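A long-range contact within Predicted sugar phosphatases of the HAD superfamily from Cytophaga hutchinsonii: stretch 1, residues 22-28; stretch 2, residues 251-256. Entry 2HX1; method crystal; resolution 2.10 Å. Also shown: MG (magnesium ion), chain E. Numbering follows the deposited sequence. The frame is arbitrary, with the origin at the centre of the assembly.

Stretch 1 22-28: FGVLKTY
Stretch 2 (251-256) LVLTGN

A small loop-to-loop contact joins two segments whose touching residues are at least 227 apart in sequence, held by one side-chain-to-backbone hydrogen bond and one valine pair, with two glycines allowing the chains to come close. The two stretches together bury 193 Å². The nearest CA atoms across the stretches are those of G23 and G255, 3.9 Å apart. Stretch 1 is loop from F22 to L25 and strand at K26 and T27; stretch 2 enters as a strand through L251 and continues as loop from L253 to N256.

In stretch 1 the chain turns at G23 (phi/psi 89/-4), passes V24 (-128/-55) and L25 (-101/-29), and extends at K26 (-155/164) and T27 (-140/-168). The turn is closed by a backbone hydrogen bond from G23 N to K26 O, 2.9 Å. In stretch 2, V252 is extended (-97/155), L253 (-106/17) and T254 (-93/8) bend the chain, and G255 takes -140/-130.

T254 supplies the polar link. Its CA-to-CB bond points toward stretch 1 and chi1 is p (45°), which brings OG1 to 2.6 Å from G23 O, the hydroxyl donating. The same OG1 accepts a hydrogen bond from water 1 at 2.9 Å; this water also donates to V24 O at 2.7 Å, so it bridges the stretches beside the direct bond. G255 N lies 3.5 Å from G23 O, but at an angle too poor for a hydrogen bond.

The apolar link is V24 CG2 against V252 CG2, 3.7 Å apart. V252 (chi1 m, -71°) directs its CA-to-CB bond toward stretch 1, whereas that of V24 (chi1 t, 180°) points away; the CG2 methyl of V24 nevertheless reaches its partner. Both valines are buried, where their apolar side chains can pack without leaving a polar group unpaired. T27 (chi1 p, 57°) adds a looser contact, its CG2 methyl 4.4 Å from T254 O.

Both glycines fit their places. The positive phi of G23 favours glycine, and an ideal CB there would sit tightly against G255, 3.3 Å from its CA. An ideal CB on G255 would point toward stretch 1 and clash with G23 CA at 2.9 Å.

Next to the contact, F22 (-71/130) uses its backbone: F22 O binds the magnesium ion at 2.0 Å, with waters 2 and 4 at 2.0 Å and water 3 at 2.1 Å from MG, and two ligand atoms from elsewhere in the structure. Its ring (chi1 m, -83°; chi2 -79°) leads away from stretch 2.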

ATOM      1  N   PHE A  22     -24.318  -6.194  11.512  1.00 23.89           N
ATOM      2  CA  PHE A  22     -24.085  -7.189  10.469  1.00 24.84           C
ATOM      3  C   PHE A  22     -22.986  -8.183  10.860  1.00 24.50           C
ATOM      4  O   PHE A  22     -21.894  -7.790  11.316  1.00 23.99           O
ATOM      5  CB  PHE A  22     -23.806  -6.536   9.106  1.00 26.48           C
ATOM      6  CG  PHE A  22     -25.050  -6.137   8.352  1.00 29.61           C
ATOM      7  CD1 PHE A  22     -25.795  -7.080   7.657  1.00 37.17           C
ATOM      8  CD2 PHE A  22     -25.477  -4.805   8.323  1.00 39.87           C
ATOM      9  CE1 PHE A  22     -26.960  -6.706   6.954  1.00 39.28           C
ATOM     10  CE2 PHE A  22     -26.634  -4.428   7.617  1.00 37.78           C
ATOM     11  CZ  PHE A  22     -27.365  -5.379   6.930  1.00 35.70           C
ATOM     12  N   GLY A  23     -23.313  -9.462  10.709  1.00 21.90           N
ATOM     13  CA  GLY A  23     -22.456 -10.576  11.097  1.00 21.76           C
ATOM     14  C   GLY A  23     -22.630 -11.050  12.514  1.00 22.55           C
ATOM     15  O   GLY A  23     -21.985 -12.031  12.929  1.00 24.25           O
ATOM     16  N   VAL A  24     -23.482 -10.348  13.250  1.00 22.33           N
ATOM     17  CA  VAL A  24     -23.695 -10.553  14.679  1.00 22.58           C
ATOM     18  C   VAL A  24     -25.193 -10.723  14.994  1.00 22.43           C
ATOM     19  O   VAL A  24     -25.593 -11.700  15.626  1.00 23.44           O
ATOM     20  CB  VAL A  24     -23.135  -9.355  15.470  1.00 20.72           C
ATOM     21  CG1 VAL A  24     -23.339  -9.528  16.977  1.00 15.32           C
ATOM     22  CG2 VAL A  24     -21.625  -9.139  15.129  1.00 24.06           C
ATOM     23  N   LEU A  25     -26.006  -9.765  14.581  1.00 23.73           N
ATOM     24  CA  LEU A  25     -27.453  -9.798  14.822  1.00 25.53           C
ATOM     25  C   LEU A  25     -28.213 -10.247  13.585  1.00 28.67           C
ATOM     26  O   LEU A  25     -29.305 -10.806  13.690  1.00 28.35           O
ATOM     27  CB  LEU A  25     -27.984  -8.421  15.211  1.00 22.44           C
ATOM     28  CG  LEU A  25     -27.456  -7.757  16.480  1.00 24.62           C
ATOM     29  CD1 LEU A  25     -28.146  -6.402  16.653  1.00 16.91           C
ATOM     30  CD2 LEU A  25     -27.640  -8.646  17.697  1.00 15.43           C
ATOM     31  N   LYS A  26     -27.642  -9.974  12.419  1.00 30.79           N
ATOM     32  CA  LYS A  26     -28.298 -10.262  11.151  1.00 32.98           C
ATOM     33  C   LYS A  26     -27.256 -10.450  10.059  1.00 33.08           C
ATOM     34  O   LYS A  26     -26.089 -10.089  10.240  1.00 29.89           O
ATOM     35  CB  LYS A  26     -29.288  -9.148  10.799  1.00 32.21           C
ATOM     36  CG  LYS A  26     -28.666  -7.775  10.608  1.00 34.49           C
ATOM     37  CD  LYS A  26     -29.749  -6.749  10.274  1.00 36.05           C
ATOM     38  CE  LYS A  26     -29.177  -5.375  10.012  1.00 44.68           C
ATOM     39  NZ  LYS A  26     -30.178  -4.454   9.398  1.00 48.41           N
ATOM     40  N   THR A  27     -27.697 -11.038   8.943  1.00 34.61           N
ATOM     41  CA  THR A  27     -26.842 -11.386   7.802  1.00 36.28           C
ATOM     42  C   THR A  27     -27.605 -11.085   6.518  1.00 38.53           C
ATOM     43  O   THR A  27     -28.641 -10.412   6.559  1.00 40.04           O
ATOM     44  CB  THR A  27     -26.464 -12.863   7.784  1.00 36.74           C
ATOM     45  OG1 THR A  27     -27.660 -13.673   7.763  1.00 38.92           O
ATOM     46  CG2 THR A  27     -25.624 -13.204   8.989  1.00 37.86           C
ATOM     47  N   TYR A  28     -27.084 -11.555   5.388  1.00 39.86           N
ATOM     48  CA  TYR A  28     -27.710 -11.289   4.080  1.00 42.33           C
ATOM     49  C   TYR A  28     -29.190 -11.693   4.018  1.00 44.03           C
ATOM     50  O   TYR A  28     -30.009 -10.977   3.437  1.00 44.27           O
ATOM     51  CB  TYR A  28     -26.947 -11.959   2.934  1.00 42.08           C
ATOM     52  CG  TYR A  28     -26.716 -13.432   3.084  1.00 37.18           C
ATOM     53  CD1 TYR A  28     -25.621 -13.912   3.773  1.00 36.92           C
ATOM     54  CD2 TYR A  28     -27.586 -14.349   2.507  1.00 42.60           C
ATOM     55  CE1 TYR A  28     -25.390 -15.279   3.898  1.00 42.91           C
ATOM     56  CE2 TYR A  28     -27.375 -15.725   2.619  1.00 38.87           C
ATOM     57  CZ  TYR A  28     -26.275 -16.183   3.319  1.00 43.88           C
ATOM     58  OH  TYR A  28     -26.063 -17.545   3.446  1.00 51.94           O
ATOM     59  N   LEU A 251     -15.437 -11.526  20.268  1.00 18.83           N
ATOM     60  CA  LEU A 251     -15.493 -11.944  18.871  1.00 20.91           C
ATOM     61  C   LEU A 251     -16.543 -13.042  18.711  1.00 22.25           C
ATOM     62  O   LEU A 251     -16.434 -14.118  19.326  1.00 20.88           O
ATOM     63  CB  LEU A 251     -14.157 -12.529  18.404  1.00 18.91           C
ATOM     64  CG  LEU A 251     -14.162 -12.916  16.915  1.00 24.66           C
ATOM     65  CD1 LEU A 251     -14.253 -11.667  15.994  1.00 17.93           C
ATOM     66  CD2 LEU A 251     -12.963 -13.759  16.546  1.00 20.32           C
ATOM     67  N   VAL A 252     -17.528 -12.788  17.861  1.00 22.45           N
ATOM     68  CA  VAL A 252     -18.432 -13.864  17.414  1.00 21.70           C
ATOM     69  C   VAL A 252     -18.001 -14.436  16.075  1.00 22.42           C
ATOM     70  O   VAL A 252     -17.304 -13.780  15.290  1.00 22.05           O
ATOM     71  CB  VAL A 252     -19.894 -13.449  17.369  1.00 20.70           C
ATOM     72  CG1 VAL A 252     -20.392 -13.283  18.780  1.00 12.08           C
ATOM     73  CG2 VAL A 252     -20.098 -12.203  16.513  1.00 17.78           C
ATOM     74  N   LEU A 253     -18.394 -15.681  15.823  1.00 23.05           N
ATOM     75  CA  LEU A 253     -17.893 -16.402  14.654  1.00 24.25           C
ATOM     76  C   LEU A 253     -18.957 -16.521  13.540  1.00 27.12           C
ATOM     77  O   LEU A 253     -18.808 -17.320  12.608  1.00 27.38           O
ATOM     78  CB  LEU A 253     -17.365 -17.777  15.098  1.00 24.97           C
ATOM     79  CG  LEU A 253     -16.245 -17.741  16.157  1.00 29.14           C
ATOM     80  CD1 LEU A 253     -15.974 -19.150  16.750  1.00 21.10           C
ATOM     81  CD2 LEU A 253     -14.964 -17.102  15.575  1.00 22.63           C
ATOM     82  N   THR A 254     -20.004 -15.690  13.635  1.00 27.81           N
ATOM     83  CA  THR A 254     -21.118 -15.763  12.740  1.00 27.10           C
ATOM     84  C   THR A 254     -20.983 -14.843  11.530  1.00 26.18           C
ATOM     85  O   THR A 254     -21.928 -14.720  10.754  1.00 28.25           O
ATOM     86  CB  THR A 254     -22.449 -15.440  13.470  1.00 27.75           C
ATOM     87  OG1 THR A 254     -22.286 -14.276  14.298  1.00 26.09           O
ATOM     88  CG2 THR A 254     -22.892 -16.631  14.319  1.00 21.20           C
ATOM     89  N   GLY A 255     -19.824 -14.221  11.351  1.00 24.07           N
ATOM     90  CA  GLY A 255     -19.665 -13.194  10.315  1.00 25.45           C
ATOM     91  C   GLY A 255     -18.337 -13.270   9.602  1.00 26.94           C
ATOM     92  O   GLY A 255     -17.941 -14.345   9.165  1.00 29.79           O
ATOM     93  N   ASN A 256     -17.645 -12.134   9.496  1.00 27.54           N
ATOM     94  CA  ASN A 256     -16.381 -12.041   8.769  1.00 25.41           C
ATOM     95  C   ASN A 256     -15.269 -12.930   9.282  1.00 25.33           C
ATOM     96  O   ASN A 256     -14.361 -13.230   8.539  1.00 25.70           O
ATOM     97  CB  ASN A 256     -15.830 -10.605   8.762  1.00 26.47           C
ATOM     98  CG  ASN A 256     -16.607  -9.654   7.841  1.00 29.85           C
ATOM     99  OD1 ASN A 256     -17.224 -10.058   6.841  1.00 31.45           O
ATOM    100  ND2 ASN A 256     -16.582  -8.368   8.192  1.00 27.09           N
TER
HETATM  101 MG    MG E 300     -20.091  -6.914  11.478  1.00 20.52          MG
HETATM  102  O   HOH W   1     -23.881 -13.537  16.548  1.00 20.26           O
HETATM  103  O   HOH W   2     -20.935  -5.185  10.767  1.00 16.52           O
HETATM  104  O   HOH W   3     -18.259  -5.841  11.815  1.00 20.67           O
HETATM  105  O   HOH W   4     -19.716  -7.541   9.619  1.00 20.47           O